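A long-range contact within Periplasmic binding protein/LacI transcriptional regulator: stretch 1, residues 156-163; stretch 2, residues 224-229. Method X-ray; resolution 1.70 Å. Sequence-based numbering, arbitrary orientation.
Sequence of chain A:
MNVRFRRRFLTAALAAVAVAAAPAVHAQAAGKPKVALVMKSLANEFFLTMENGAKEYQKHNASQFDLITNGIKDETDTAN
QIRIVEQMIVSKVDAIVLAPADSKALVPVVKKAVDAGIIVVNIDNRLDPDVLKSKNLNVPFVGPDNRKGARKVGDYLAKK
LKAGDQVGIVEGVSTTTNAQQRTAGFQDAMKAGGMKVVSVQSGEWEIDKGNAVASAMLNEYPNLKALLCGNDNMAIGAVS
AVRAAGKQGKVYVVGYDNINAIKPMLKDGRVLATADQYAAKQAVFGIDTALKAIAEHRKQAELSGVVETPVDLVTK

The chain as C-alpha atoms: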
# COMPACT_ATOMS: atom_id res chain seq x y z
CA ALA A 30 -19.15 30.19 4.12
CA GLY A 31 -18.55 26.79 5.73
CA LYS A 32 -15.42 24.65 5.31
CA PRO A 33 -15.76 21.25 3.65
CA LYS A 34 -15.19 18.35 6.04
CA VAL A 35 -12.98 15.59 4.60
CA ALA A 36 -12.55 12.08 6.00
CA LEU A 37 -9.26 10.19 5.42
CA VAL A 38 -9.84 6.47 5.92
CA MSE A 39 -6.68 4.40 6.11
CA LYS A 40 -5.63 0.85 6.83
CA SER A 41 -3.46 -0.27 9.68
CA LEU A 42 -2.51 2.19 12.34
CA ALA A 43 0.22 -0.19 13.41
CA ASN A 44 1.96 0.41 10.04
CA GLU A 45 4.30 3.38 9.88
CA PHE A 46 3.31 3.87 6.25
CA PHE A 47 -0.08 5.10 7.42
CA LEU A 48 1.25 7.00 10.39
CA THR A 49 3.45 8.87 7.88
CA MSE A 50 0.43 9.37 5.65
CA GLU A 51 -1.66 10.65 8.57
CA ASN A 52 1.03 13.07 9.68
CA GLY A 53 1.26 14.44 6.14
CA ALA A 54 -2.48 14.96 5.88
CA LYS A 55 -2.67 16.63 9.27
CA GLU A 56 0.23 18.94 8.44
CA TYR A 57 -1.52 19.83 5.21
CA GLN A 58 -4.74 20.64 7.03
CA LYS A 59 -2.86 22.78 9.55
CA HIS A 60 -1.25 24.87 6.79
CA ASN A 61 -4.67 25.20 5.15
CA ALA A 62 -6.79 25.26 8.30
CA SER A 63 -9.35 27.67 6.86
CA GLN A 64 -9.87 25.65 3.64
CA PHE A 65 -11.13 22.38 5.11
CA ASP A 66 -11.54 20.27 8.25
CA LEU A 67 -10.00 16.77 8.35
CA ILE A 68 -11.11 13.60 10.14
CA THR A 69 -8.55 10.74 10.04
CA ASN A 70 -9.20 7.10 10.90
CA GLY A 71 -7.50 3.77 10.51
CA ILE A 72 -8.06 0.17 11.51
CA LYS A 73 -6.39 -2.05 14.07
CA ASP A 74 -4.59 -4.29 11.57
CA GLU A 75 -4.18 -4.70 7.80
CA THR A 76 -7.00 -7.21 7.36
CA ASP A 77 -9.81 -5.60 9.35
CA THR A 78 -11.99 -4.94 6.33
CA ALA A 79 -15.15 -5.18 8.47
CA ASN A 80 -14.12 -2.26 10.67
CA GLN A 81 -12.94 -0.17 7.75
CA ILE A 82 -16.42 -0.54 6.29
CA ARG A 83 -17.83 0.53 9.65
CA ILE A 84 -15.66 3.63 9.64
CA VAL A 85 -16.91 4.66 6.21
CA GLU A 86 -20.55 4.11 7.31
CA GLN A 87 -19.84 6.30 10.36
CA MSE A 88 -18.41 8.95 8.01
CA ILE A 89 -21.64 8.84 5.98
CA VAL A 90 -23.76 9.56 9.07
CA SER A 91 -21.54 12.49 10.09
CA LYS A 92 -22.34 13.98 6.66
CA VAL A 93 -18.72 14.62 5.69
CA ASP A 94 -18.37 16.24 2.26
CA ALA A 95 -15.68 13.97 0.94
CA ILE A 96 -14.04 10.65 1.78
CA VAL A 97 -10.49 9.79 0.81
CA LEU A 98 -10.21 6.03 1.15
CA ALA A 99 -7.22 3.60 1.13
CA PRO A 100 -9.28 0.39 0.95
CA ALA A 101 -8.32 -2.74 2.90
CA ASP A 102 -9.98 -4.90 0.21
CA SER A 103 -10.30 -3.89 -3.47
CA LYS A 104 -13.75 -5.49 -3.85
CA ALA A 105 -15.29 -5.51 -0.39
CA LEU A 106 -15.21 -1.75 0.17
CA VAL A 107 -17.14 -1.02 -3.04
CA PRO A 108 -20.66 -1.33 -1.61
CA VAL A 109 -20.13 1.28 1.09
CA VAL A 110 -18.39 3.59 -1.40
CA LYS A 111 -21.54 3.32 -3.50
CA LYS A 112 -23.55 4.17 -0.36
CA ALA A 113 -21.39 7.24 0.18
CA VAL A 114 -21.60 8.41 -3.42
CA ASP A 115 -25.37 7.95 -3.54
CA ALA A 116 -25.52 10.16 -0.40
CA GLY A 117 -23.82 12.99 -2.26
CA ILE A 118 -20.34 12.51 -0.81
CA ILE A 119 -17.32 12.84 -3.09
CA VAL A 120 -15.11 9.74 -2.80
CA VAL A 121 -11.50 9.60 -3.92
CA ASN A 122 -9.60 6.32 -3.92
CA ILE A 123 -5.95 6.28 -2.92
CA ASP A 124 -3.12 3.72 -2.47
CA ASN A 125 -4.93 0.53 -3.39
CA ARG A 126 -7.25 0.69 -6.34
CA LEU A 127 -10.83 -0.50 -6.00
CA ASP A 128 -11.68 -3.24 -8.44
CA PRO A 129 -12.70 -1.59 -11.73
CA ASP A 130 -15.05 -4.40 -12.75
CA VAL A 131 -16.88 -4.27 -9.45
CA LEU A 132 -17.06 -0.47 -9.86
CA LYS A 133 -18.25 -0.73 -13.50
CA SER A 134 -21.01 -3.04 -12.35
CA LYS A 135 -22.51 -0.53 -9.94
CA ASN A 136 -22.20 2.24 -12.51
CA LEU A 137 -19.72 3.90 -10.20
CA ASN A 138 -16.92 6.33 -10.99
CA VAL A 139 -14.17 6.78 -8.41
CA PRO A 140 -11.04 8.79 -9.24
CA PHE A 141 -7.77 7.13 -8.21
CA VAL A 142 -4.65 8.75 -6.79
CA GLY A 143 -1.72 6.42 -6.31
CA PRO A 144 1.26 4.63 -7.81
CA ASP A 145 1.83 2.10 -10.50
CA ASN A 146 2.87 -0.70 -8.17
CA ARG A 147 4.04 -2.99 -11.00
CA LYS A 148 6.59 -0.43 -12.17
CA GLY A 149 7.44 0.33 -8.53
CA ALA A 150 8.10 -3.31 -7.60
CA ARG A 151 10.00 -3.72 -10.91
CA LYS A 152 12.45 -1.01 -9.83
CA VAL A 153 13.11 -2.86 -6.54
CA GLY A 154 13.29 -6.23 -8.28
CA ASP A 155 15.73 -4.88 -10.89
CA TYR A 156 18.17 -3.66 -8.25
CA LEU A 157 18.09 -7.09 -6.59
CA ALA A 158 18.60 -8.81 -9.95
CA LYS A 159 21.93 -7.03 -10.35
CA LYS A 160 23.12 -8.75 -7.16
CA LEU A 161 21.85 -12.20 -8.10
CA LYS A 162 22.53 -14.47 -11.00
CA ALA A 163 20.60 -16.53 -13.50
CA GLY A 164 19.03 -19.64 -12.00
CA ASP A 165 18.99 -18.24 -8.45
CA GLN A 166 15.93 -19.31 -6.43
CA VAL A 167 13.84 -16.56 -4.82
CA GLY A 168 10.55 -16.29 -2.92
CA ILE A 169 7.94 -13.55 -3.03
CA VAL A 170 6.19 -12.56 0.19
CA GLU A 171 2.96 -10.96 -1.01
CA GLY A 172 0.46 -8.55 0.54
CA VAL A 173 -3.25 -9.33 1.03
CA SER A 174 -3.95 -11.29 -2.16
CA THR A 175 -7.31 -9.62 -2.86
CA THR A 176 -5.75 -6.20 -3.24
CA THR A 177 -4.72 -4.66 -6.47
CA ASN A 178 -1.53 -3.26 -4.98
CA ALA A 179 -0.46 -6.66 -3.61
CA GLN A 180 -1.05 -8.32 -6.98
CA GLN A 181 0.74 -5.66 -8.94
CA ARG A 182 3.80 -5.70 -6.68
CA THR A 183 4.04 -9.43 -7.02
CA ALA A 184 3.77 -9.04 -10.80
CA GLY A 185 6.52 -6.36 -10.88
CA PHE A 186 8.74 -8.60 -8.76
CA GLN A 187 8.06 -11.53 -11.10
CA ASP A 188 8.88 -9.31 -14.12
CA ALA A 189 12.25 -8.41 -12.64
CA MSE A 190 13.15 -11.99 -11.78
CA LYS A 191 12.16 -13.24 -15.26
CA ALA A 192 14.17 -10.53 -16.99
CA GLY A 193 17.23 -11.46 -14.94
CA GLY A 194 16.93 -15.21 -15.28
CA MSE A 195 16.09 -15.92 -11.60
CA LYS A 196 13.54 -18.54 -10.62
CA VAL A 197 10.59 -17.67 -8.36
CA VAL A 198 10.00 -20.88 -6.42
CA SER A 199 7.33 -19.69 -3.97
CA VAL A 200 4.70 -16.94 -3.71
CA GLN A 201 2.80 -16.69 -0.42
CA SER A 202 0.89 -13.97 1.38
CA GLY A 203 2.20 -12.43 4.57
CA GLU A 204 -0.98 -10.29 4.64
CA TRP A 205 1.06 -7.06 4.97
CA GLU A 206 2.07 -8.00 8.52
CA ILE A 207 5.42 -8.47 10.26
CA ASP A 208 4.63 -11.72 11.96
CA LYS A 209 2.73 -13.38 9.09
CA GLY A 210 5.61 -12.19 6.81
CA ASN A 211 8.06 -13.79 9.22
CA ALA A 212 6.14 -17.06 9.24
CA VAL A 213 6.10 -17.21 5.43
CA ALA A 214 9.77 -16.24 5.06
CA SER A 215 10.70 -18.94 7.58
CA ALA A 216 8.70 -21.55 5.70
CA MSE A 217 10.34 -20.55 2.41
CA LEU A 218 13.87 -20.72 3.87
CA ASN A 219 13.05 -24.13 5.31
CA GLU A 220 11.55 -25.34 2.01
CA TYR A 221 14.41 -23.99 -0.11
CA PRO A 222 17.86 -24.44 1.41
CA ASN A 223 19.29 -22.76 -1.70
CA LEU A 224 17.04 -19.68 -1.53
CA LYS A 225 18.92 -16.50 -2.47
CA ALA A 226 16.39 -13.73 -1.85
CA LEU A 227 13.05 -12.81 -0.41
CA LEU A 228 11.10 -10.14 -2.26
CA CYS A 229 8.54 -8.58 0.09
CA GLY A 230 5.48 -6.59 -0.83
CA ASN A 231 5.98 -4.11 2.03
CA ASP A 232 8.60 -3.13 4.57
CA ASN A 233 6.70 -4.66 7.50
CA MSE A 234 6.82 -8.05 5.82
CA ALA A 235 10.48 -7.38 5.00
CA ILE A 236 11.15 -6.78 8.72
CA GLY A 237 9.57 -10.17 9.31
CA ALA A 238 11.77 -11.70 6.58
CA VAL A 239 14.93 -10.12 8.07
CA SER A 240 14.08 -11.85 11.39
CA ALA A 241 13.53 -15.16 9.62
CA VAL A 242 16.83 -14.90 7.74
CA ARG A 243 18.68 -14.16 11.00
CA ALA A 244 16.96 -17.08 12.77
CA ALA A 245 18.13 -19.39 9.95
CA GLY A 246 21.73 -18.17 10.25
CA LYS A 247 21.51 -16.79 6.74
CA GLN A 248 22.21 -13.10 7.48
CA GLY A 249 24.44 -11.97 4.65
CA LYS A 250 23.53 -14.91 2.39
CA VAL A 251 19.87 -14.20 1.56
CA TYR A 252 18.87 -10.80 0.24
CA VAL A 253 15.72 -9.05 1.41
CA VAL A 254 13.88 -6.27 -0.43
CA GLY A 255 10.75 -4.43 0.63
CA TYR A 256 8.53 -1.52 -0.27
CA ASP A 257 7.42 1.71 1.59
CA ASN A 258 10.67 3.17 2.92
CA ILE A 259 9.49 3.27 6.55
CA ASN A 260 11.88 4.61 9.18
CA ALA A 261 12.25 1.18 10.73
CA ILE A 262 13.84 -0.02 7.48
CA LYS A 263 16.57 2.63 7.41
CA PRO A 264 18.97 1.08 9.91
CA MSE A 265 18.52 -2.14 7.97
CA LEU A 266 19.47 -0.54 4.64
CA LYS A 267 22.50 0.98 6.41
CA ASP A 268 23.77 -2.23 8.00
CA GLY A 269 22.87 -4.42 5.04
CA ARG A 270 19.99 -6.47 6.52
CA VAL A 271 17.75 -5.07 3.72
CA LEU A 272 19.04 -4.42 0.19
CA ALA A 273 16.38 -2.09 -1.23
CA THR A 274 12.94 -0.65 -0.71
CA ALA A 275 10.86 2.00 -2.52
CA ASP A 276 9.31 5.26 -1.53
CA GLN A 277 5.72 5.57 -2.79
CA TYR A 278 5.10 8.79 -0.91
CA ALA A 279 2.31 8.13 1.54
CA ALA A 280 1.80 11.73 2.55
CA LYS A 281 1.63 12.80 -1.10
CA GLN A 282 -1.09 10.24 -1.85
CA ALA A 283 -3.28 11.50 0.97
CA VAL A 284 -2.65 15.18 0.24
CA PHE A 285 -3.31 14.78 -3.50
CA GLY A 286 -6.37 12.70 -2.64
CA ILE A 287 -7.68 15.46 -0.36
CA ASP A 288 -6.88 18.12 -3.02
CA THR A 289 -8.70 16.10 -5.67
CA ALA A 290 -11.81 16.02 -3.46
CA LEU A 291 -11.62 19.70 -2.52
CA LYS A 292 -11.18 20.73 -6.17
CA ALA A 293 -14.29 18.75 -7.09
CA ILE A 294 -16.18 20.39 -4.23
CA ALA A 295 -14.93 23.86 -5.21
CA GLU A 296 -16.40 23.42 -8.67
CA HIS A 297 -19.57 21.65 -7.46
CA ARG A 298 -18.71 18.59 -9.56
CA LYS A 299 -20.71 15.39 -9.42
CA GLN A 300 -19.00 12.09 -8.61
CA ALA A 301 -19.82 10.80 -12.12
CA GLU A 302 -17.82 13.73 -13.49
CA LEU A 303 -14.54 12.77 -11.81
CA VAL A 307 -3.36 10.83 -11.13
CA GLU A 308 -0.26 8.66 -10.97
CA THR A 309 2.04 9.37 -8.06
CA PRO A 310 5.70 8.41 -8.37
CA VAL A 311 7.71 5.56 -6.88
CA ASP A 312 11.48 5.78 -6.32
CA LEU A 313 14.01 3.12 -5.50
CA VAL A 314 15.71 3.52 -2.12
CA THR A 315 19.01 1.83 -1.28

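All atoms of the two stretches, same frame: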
# COMPACT_ATOMS: atom_id res chain seq x y z
N TYR A 156 16.98 -3.88 -9.05
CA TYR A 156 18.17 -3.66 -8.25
C TYR A 156 18.67 -4.99 -7.65
O TYR A 156 19.86 -5.30 -7.72
CB TYR A 156 17.89 -2.64 -7.15
CG TYR A 156 19.15 -2.17 -6.46
CD1 TYR A 156 20.04 -1.31 -7.09
CD2 TYR A 156 19.46 -2.61 -5.20
CE1 TYR A 156 21.20 -0.88 -6.45
CE2 TYR A 156 20.61 -2.20 -4.56
CZ TYR A 156 21.48 -1.34 -5.17
OH TYR A 156 22.63 -0.94 -4.53
N LEU A 157 17.76 -5.76 -7.08
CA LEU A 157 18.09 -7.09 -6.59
C LEU A 157 18.69 -7.96 -7.67
O LEU A 157 19.67 -8.67 -7.43
CB LEU A 157 16.85 -7.77 -6.03
CG LEU A 157 17.00 -9.22 -5.58
CD1 LEU A 157 18.03 -9.39 -4.44
CD2 LEU A 157 15.62 -9.73 -5.15
N ALA A 158 18.11 -7.95 -8.86
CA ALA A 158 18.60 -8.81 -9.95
C ALA A 158 20.07 -8.58 -10.23
O ALA A 158 20.79 -9.52 -10.57
CB ALA A 158 17.79 -8.58 -11.21
N LYS A 159 20.53 -7.34 -10.08
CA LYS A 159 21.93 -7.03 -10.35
C LYS A 159 22.86 -7.79 -9.41
O LYS A 159 24.03 -8.06 -9.74
CB LYS A 159 22.21 -5.52 -10.22
CG LYS A 159 21.27 -4.60 -10.96
CD LYS A 159 21.00 -5.06 -12.39
CE LYS A 159 19.81 -4.31 -12.98
NZ LYS A 159 18.84 -5.24 -13.64
N LYS A 160 22.33 -8.14 -8.23
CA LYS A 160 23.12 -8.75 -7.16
C LYS A 160 23.05 -10.27 -7.20
O LYS A 160 23.87 -10.95 -6.58
CB LYS A 160 22.65 -8.22 -5.80
CG LYS A 160 23.01 -6.76 -5.57
CD LYS A 160 23.59 -6.53 -4.20
CE LYS A 160 24.46 -5.27 -4.16
NZ LYS A 160 25.03 -5.09 -2.80
N LEU A 161 22.08 -10.78 -7.95
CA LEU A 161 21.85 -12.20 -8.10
C LEU A 161 22.41 -12.66 -9.41
O LEU A 161 23.08 -11.91 -10.11
CB LEU A 161 20.36 -12.54 -8.03
CG LEU A 161 19.67 -12.25 -6.70
CD1 LEU A 161 18.18 -12.63 -6.71
CD2 LEU A 161 20.36 -12.96 -5.57
N LYS A 162 22.14 -13.92 -9.72
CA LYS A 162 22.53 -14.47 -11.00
C LYS A 162 21.45 -15.39 -11.52
O LYS A 162 20.58 -15.85 -10.79
CB LYS A 162 23.86 -15.23 -10.89
CG LYS A 162 23.85 -16.36 -9.91
CD LYS A 162 25.26 -16.99 -9.76
CE LYS A 162 25.22 -18.21 -8.86
NZ LYS A 162 24.58 -17.92 -7.55
N ALA A 163 21.51 -15.62 -12.83
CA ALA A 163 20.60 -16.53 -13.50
C ALA A 163 20.51 -17.86 -12.78
O ALA A 163 21.54 -18.41 -12.32
CB ALA A 163 21.06 -16.74 -14.94
N LEU A 224 17.69 -20.96 -1.28
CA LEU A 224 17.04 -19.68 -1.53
C LEU A 224 18.05 -18.54 -1.47
O LEU A 224 18.88 -18.49 -0.57
CB LEU A 224 15.93 -19.43 -0.51
CG LEU A 224 14.89 -18.44 -1.01
CD1 LEU A 224 14.03 -19.12 -2.06
CD2 LEU A 224 14.04 -17.90 0.14
N LYS A 225 17.96 -17.60 -2.42
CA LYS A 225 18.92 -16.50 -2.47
C LYS A 225 18.33 -15.14 -2.12
O LYS A 225 19.08 -14.22 -1.80
CB LYS A 225 19.52 -16.42 -3.87
CG LYS A 225 20.33 -17.63 -4.24
CD LYS A 225 21.66 -17.62 -3.51
CE LYS A 225 22.60 -18.64 -4.12
NZ LYS A 225 23.98 -18.50 -3.59
N ALA A 226 17.01 -15.00 -2.17
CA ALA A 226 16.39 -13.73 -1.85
C ALA A 226 14.92 -13.89 -1.51
O ALA A 226 14.25 -14.83 -1.94
CB ALA A 226 16.54 -12.77 -3.00
N LEU A 227 14.45 -12.94 -0.74
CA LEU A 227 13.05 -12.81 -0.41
C LEU A 227 12.58 -11.43 -0.84
O LEU A 227 13.11 -10.44 -0.36
CB LEU A 227 12.84 -12.97 1.09
CG LEU A 227 13.11 -14.39 1.59
CD1 LEU A 227 13.52 -14.43 3.07
CD2 LEU A 227 11.90 -15.29 1.34
N LEU A 228 11.60 -11.39 -1.73
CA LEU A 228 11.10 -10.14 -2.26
C LEU A 228 9.75 -9.87 -1.59
O LEU A 228 8.79 -10.63 -1.81
CB LEU A 228 10.93 -10.20 -3.78
CG LEU A 228 12.17 -10.44 -4.65
CD1 LEU A 228 12.69 -11.86 -4.53
CD2 LEU A 228 11.84 -10.11 -6.10
N CYS A 229 9.67 -8.82 -0.79
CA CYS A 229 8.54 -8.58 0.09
C CYS A 229 7.73 -7.40 -0.36
O CYS A 229 8.29 -6.35 -0.65
CB CYS A 229 8.99 -8.37 1.53
SG CYS A 229 9.94 -9.74 2.16

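What does the beginning of stretch 2 bring to the contact? Leu 224 lies out of reach of stretch 1, and the first residue to touch is Lys 225, whose CA-to-CB bond points toward the other stretch. Its chain bends through two m rotamers and then runs extended through two t rotamers. CD2 of Leu 161 lies 3.9 Å from CB of Lys 225. The backbones are also near one another here, with the CA atoms of Leu 161 and Lys 225 7.7 Å apart. A long lysine suits this partly exposed position, because the start of its side chain can pack on a leucine while the ammonium group lies farther out, beside that of Lys 162.

How do two lysines come to lie together at this margin? The CA-to-CB bond of Lys 162 points sideways, but its side chain leaves in a p rotamer, continues through two t rotamers and turns at chi4 (-53°, m), which brings its end closer to stretch 2. Its NZ comes within 4.0 Å of CE of Lys 225, and the two NZ atoms, of Lys 162 and Lys 225, are likewise 4.0 Å apart. Like charges at this distance offer no attraction of their own. The NZ of Lys 162 does have a hydrogen bond to a residue just beyond one of the stretches. The contact between these two residues is a close approach at the exposed border rather than a source of cohesion.

Where is the packing between both leucines of stretch 1 and the strand? It centres on Ala 226, whose CB points toward stretch 1 and meets CD2 of Leu 157 at 3.8 Å and CD1 of Leu 161 at 4.1 Å. Leu 157 (t, p) sits on the helix and Leu 161 (m, t) follows in the loop; four residues apart, both direct their CA-to-CB bonds toward stretch 2. A hydrogen bond from Leu 161 N to Ala 158 O, with a weak one to Leu 157 O, ties this loop residue back to the helix. Both leucines meet the methyl of Ala 226, and the CA atoms of Leu 157 and Ala 226 remain 8.3 Å apart.

How does the contact end along the strand? The alternation of a strand turns Leu 227 away, leaving it with practically no part in the contact. Leu 228 returns to it: its CA-to-CB bond points sideways, but the m, p side chain brings its end nearer, and its CG lies 3.6 Å from CD2 of Leu 157. Cys 229 is already out of reach. No hydrogen bond crosses between the stretches, so the 223 Å² buried, counted over both sides, reflects mainly apolar packing, with Leu 157 contributing the largest share of any residue. Leu 157, Ala 226 and Leu 228, all buried, suit such an interior, where shape and close fit matter and no polar partner is required.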